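Local coordinates for aminopeptidase N (PDB 5DLL), which probably removes N-terminal amino acids, alanine preferentially, from intracellular peptides as a zinc-dependent aminopeptidase of the M1 family, at residues V265-F270 with L280-T285. Sequence-based numbering, arbitrary orientation.
Sequences VAVPDF and LNIFNT
Val265 lies beside Ile282 and Ala266 beside Phe283 where strands 261-267 and 280-284 run parallel in the mixed sheet of the M1 catalytic domain. The bonds go to the residues flanking each partner: Val265 N donates to Asn281 O at 3.0 Å, and Phe283 N returns a bond to Val265 O. Val267 N then reaches Phe283 O, and Thr285 N closes the ladder on Val267 O. Beyond it the chain reverses in a type II turn from Val267 to Phe270, where Pro268, whose ring fixes phi near -67°, suits the second position, and Asp269 takes the positive phi (62°) of the third. The turn carries Phe270 back over the sheet, and with CG anti to the backbone N (chi1 -179°) its ring lies across Ile282. Methyl CG2 of Ile282 sits over the ring centre, a CH-pi contact of 3.7 Å to the centroid. On this same face, branched Val265 meets Leu280, CG2 to CD1 at 3.6 Å. The other face carries Ala266 and Phe283, whose ring packs on Val306 and Glu310 of the helix bearing zinc ligand His309; small Ala266 admits the methyl of Thr285, CB to CG2 at 3.6 Å. The side-chain carbonyl of Asn284 accepts a weak hydrogen bond from Asp269 N, 3.4 Å to OD1.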
ATOM      1  N   VAL A 265     -19.169   3.653  -3.143  1.00 48.40           N
ATOM      2  CA  VAL A 265     -20.041   2.984  -2.185  1.00 44.78           C
ATOM      3  C   VAL A 265     -19.196   2.457  -1.031  1.00 45.46           C
ATOM      4  O   VAL A 265     -18.251   1.695  -1.243  1.00 39.07           O
ATOM      5  CB  VAL A 265     -20.831   1.835  -2.841  1.00 42.66           C
ATOM      6  CG1 VAL A 265     -21.767   1.183  -1.827  1.00 40.64           C
ATOM      7  CG2 VAL A 265     -21.607   2.346  -4.051  1.00 41.20           C
ATOM      8  N   ALA A 266     -19.542   2.879   0.184  1.00 50.91           N
ATOM      9  CA  ALA A 266     -18.830   2.481   1.395  1.00 58.42           C
ATOM     10  C   ALA A 266     -19.694   1.572   2.261  1.00 65.20           C
ATOM     11  O   ALA A 266     -20.797   1.953   2.668  1.00 75.21           O
ATOM     12  CB  ALA A 266     -18.412   3.710   2.183  1.00 68.19           C
ATOM     13  N   VAL A 267     -19.178   0.381   2.553  1.00 71.85           N
ATOM     14  CA  VAL A 267     -19.895  -0.596   3.372  1.00 87.72           C
ATOM     15  C   VAL A 267     -18.976  -1.218   4.427  1.00 78.38           C
ATOM     16  O   VAL A 267     -17.767  -1.312   4.207  1.00 64.52           O
ATOM     17  CB  VAL A 267     -20.516  -1.709   2.504  1.00 91.15           C
ATOM     18  CG1 VAL A 267     -21.788  -1.202   1.840  1.00 91.48           C
ATOM     19  CG2 VAL A 267     -19.521  -2.213   1.462  1.00 79.55           C
ATOM     20  N   PRO A 268     -19.543  -1.631   5.580  1.00 79.71           N
ATOM     21  CA  PRO A 268     -18.717  -2.273   6.608  1.00 77.05           C
ATOM     22  C   PRO A 268     -18.157  -3.646   6.207  1.00 72.03           C
ATOM     23  O   PRO A 268     -18.835  -4.429   5.537  1.00 59.71           O
ATOM     24  CB  PRO A 268     -19.677  -2.410   7.798  1.00 76.01           C
ATOM     25  CG  PRO A 268     -20.723  -1.378   7.572  1.00 76.89           C
ATOM     26  CD  PRO A 268     -20.897  -1.332   6.085  1.00 80.61           C
ATOM     27  N   ASP A 269     -16.917  -3.908   6.616  1.00 72.72           N
ATOM     28  CA  ASP A 269     -16.270  -5.217   6.452  1.00 78.49           C
ATOM     29  C   ASP A 269     -16.087  -5.662   4.992  1.00 70.07           C
ATOM     30  O   ASP A 269     -16.100  -6.860   4.707  1.00 68.60           O
ATOM     31  CB  ASP A 269     -17.042  -6.296   7.231  1.00 84.56           C
ATOM     32  CG  ASP A 269     -17.458  -5.840   8.626  1.00 89.97           C
ATOM     33  OD1 ASP A 269     -16.739  -5.022   9.242  1.00 72.04           O
ATOM     34  OD2 ASP A 269     -18.514  -6.307   9.104  1.00 91.89           O
ATOM     35  N   PHE A 270     -15.898  -4.709   4.077  1.00 61.33           N
ATOM     36  CA  PHE A 270     -15.654  -5.035   2.669  1.00 54.27           C
ATOM     37  C   PHE A 270     -14.271  -5.666   2.509  1.00 49.37           C
ATOM     38  O   PHE A 270     -13.250  -5.017   2.730  1.00 48.68           O
ATOM     39  CB  PHE A 270     -15.787  -3.795   1.778  1.00 57.32           C
ATOM     40  CG  PHE A 270     -15.566  -4.073   0.309  1.00 57.71           C
ATOM     41  CD1 PHE A 270     -16.470  -4.846  -0.411  1.00 53.67           C
ATOM     42  CD2 PHE A 270     -14.456  -3.559  -0.355  1.00 54.82           C
ATOM     43  CE1 PHE A 270     -16.271  -5.104  -1.759  1.00 48.13           C
ATOM     44  CE2 PHE A 270     -14.251  -3.814  -1.702  1.00 47.45           C
ATOM     45  CZ  PHE A 270     -15.158  -4.589  -2.403  1.00 47.31           C
ATOM     46  N   LEU A 280     -17.522   3.088 -10.305  1.00 39.16           N
ATOM     47  CA  LEU A 280     -18.255   2.598  -9.145  1.00 36.53           C
ATOM     48  C   LEU A 280     -17.263   1.919  -8.214  1.00 35.19           C
ATOM     49  O   LEU A 280     -17.219   0.701  -8.095  1.00 33.32           O
ATOM     50  CB  LEU A 280     -19.364   1.630  -9.588  1.00 32.98           C
ATOM     51  CG  LEU A 280     -20.276   1.028  -8.511  1.00 31.47           C
ATOM     52  CD1 LEU A 280     -20.790   2.071  -7.532  1.00 31.58           C
ATOM     53  CD2 LEU A 280     -21.437   0.304  -9.165  1.00 33.61           C
ATOM     54  N   ASN A 281     -16.430   2.728  -7.581  1.00 36.49           N
ATOM     55  CA  ASN A 281     -15.446   2.203  -6.660  1.00 35.48           C
ATOM     56  C   ASN A 281     -16.164   1.789  -5.388  1.00 35.50           C
ATOM     57  O   ASN A 281     -17.185   2.380  -5.025  1.00 35.34           O
ATOM     58  CB  ASN A 281     -14.368   3.247  -6.374  1.00 37.93           C
ATOM     59  CG  ASN A 281     -13.540   3.590  -7.603  1.00 37.94           C
ATOM     60  OD1 ASN A 281     -13.717   3.012  -8.681  1.00 47.64           O
ATOM     61  ND2 ASN A 281     -12.618   4.532  -7.444  1.00 40.77           N
ATOM     62  N   ILE A 282     -15.655   0.749  -4.740  1.00 36.05           N
ATOM     63  CA  ILE A 282     -16.250   0.233  -3.516  1.00 33.35           C
ATOM     64  C   ILE A 282     -15.143   0.149  -2.485  1.00 32.63           C
ATOM     65  O   ILE A 282     -14.032  -0.291  -2.790  1.00 30.09           O
ATOM     66  CB  ILE A 282     -16.911  -1.149  -3.731  1.00 36.91           C
ATOM     67  CG1 ILE A 282     -17.964  -1.065  -4.846  1.00 36.57           C
ATOM     68  CG2 ILE A 282     -17.568  -1.650  -2.445  1.00 36.46           C
ATOM     69  CD1 ILE A 282     -18.800  -2.319  -5.019  1.00 36.76           C
ATOM     70  N   PHE A 283     -15.453   0.591  -1.271  1.00 36.97           N
ATOM     71  CA  PHE A 283     -14.472   0.662  -0.196  1.00 42.86           C
ATOM     72  C   PHE A 283     -15.057   0.103   1.082  1.00 41.57           C
ATOM     73  O   PHE A 283     -16.270   0.132   1.284  1.00 40.89           O
ATOM     74  CB  PHE A 283     -14.071   2.115   0.092  1.00 44.11           C
ATOM     75  CG  PHE A 283     -13.402   2.819  -1.054  1.00 44.10           C
ATOM     76  CD1 PHE A 283     -14.160   3.439  -2.038  1.00 46.46           C
ATOM     77  CD2 PHE A 283     -12.017   2.902  -1.127  1.00 46.52           C
ATOM     78  CE1 PHE A 283     -13.549   4.107  -3.091  1.00 42.39           C
ATOM     79  CE2 PHE A 283     -11.401   3.571  -2.178  1.00 43.41           C
ATOM     80  CZ  PHE A 283     -12.168   4.170  -3.163  1.00 37.09           C
ATOM     81  N   ASN A 284     -14.172  -0.392   1.939  1.00 40.80           N
ATOM     82  CA  ASN A 284     -14.484  -0.616   3.339  1.00 40.38           C
ATOM     83  C   ASN A 284     -14.714   0.757   3.950  1.00 42.65           C
ATOM     84  O   ASN A 284     -13.982   1.698   3.622  1.00 42.72           O
ATOM     85  CB  ASN A 284     -13.300  -1.304   4.023  1.00 44.27           C
ATOM     86  CG  ASN A 284     -13.683  -2.013   5.305  1.00 43.39           C
ATOM     87  OD1 ASN A 284     -14.488  -1.524   6.097  1.00 41.55           O
ATOM     88  ND2 ASN A 284     -13.090  -3.176   5.516  1.00 45.99           N
ATOM     89  N   THR A 285     -15.717   0.893   4.817  1.00 45.58           N
ATOM     90  CA  THR A 285     -16.010   2.199   5.430  1.00 49.60           C
ATOM     91  C   THR A 285     -14.840   2.753   6.243  1.00 47.60           C
ATOM     92  O   THR A 285     -14.624   3.960   6.257  1.00 55.22           O
ATOM     93  CB  THR A 285     -17.260   2.176   6.336  1.00 53.55           C
ATOM     94  OG1 THR A 285     -17.263   0.993   7.144  1.00 63.10           O
ATOM     95  CG2 THR A 285     -18.526   2.226   5.502  1.00 59.36           C
TER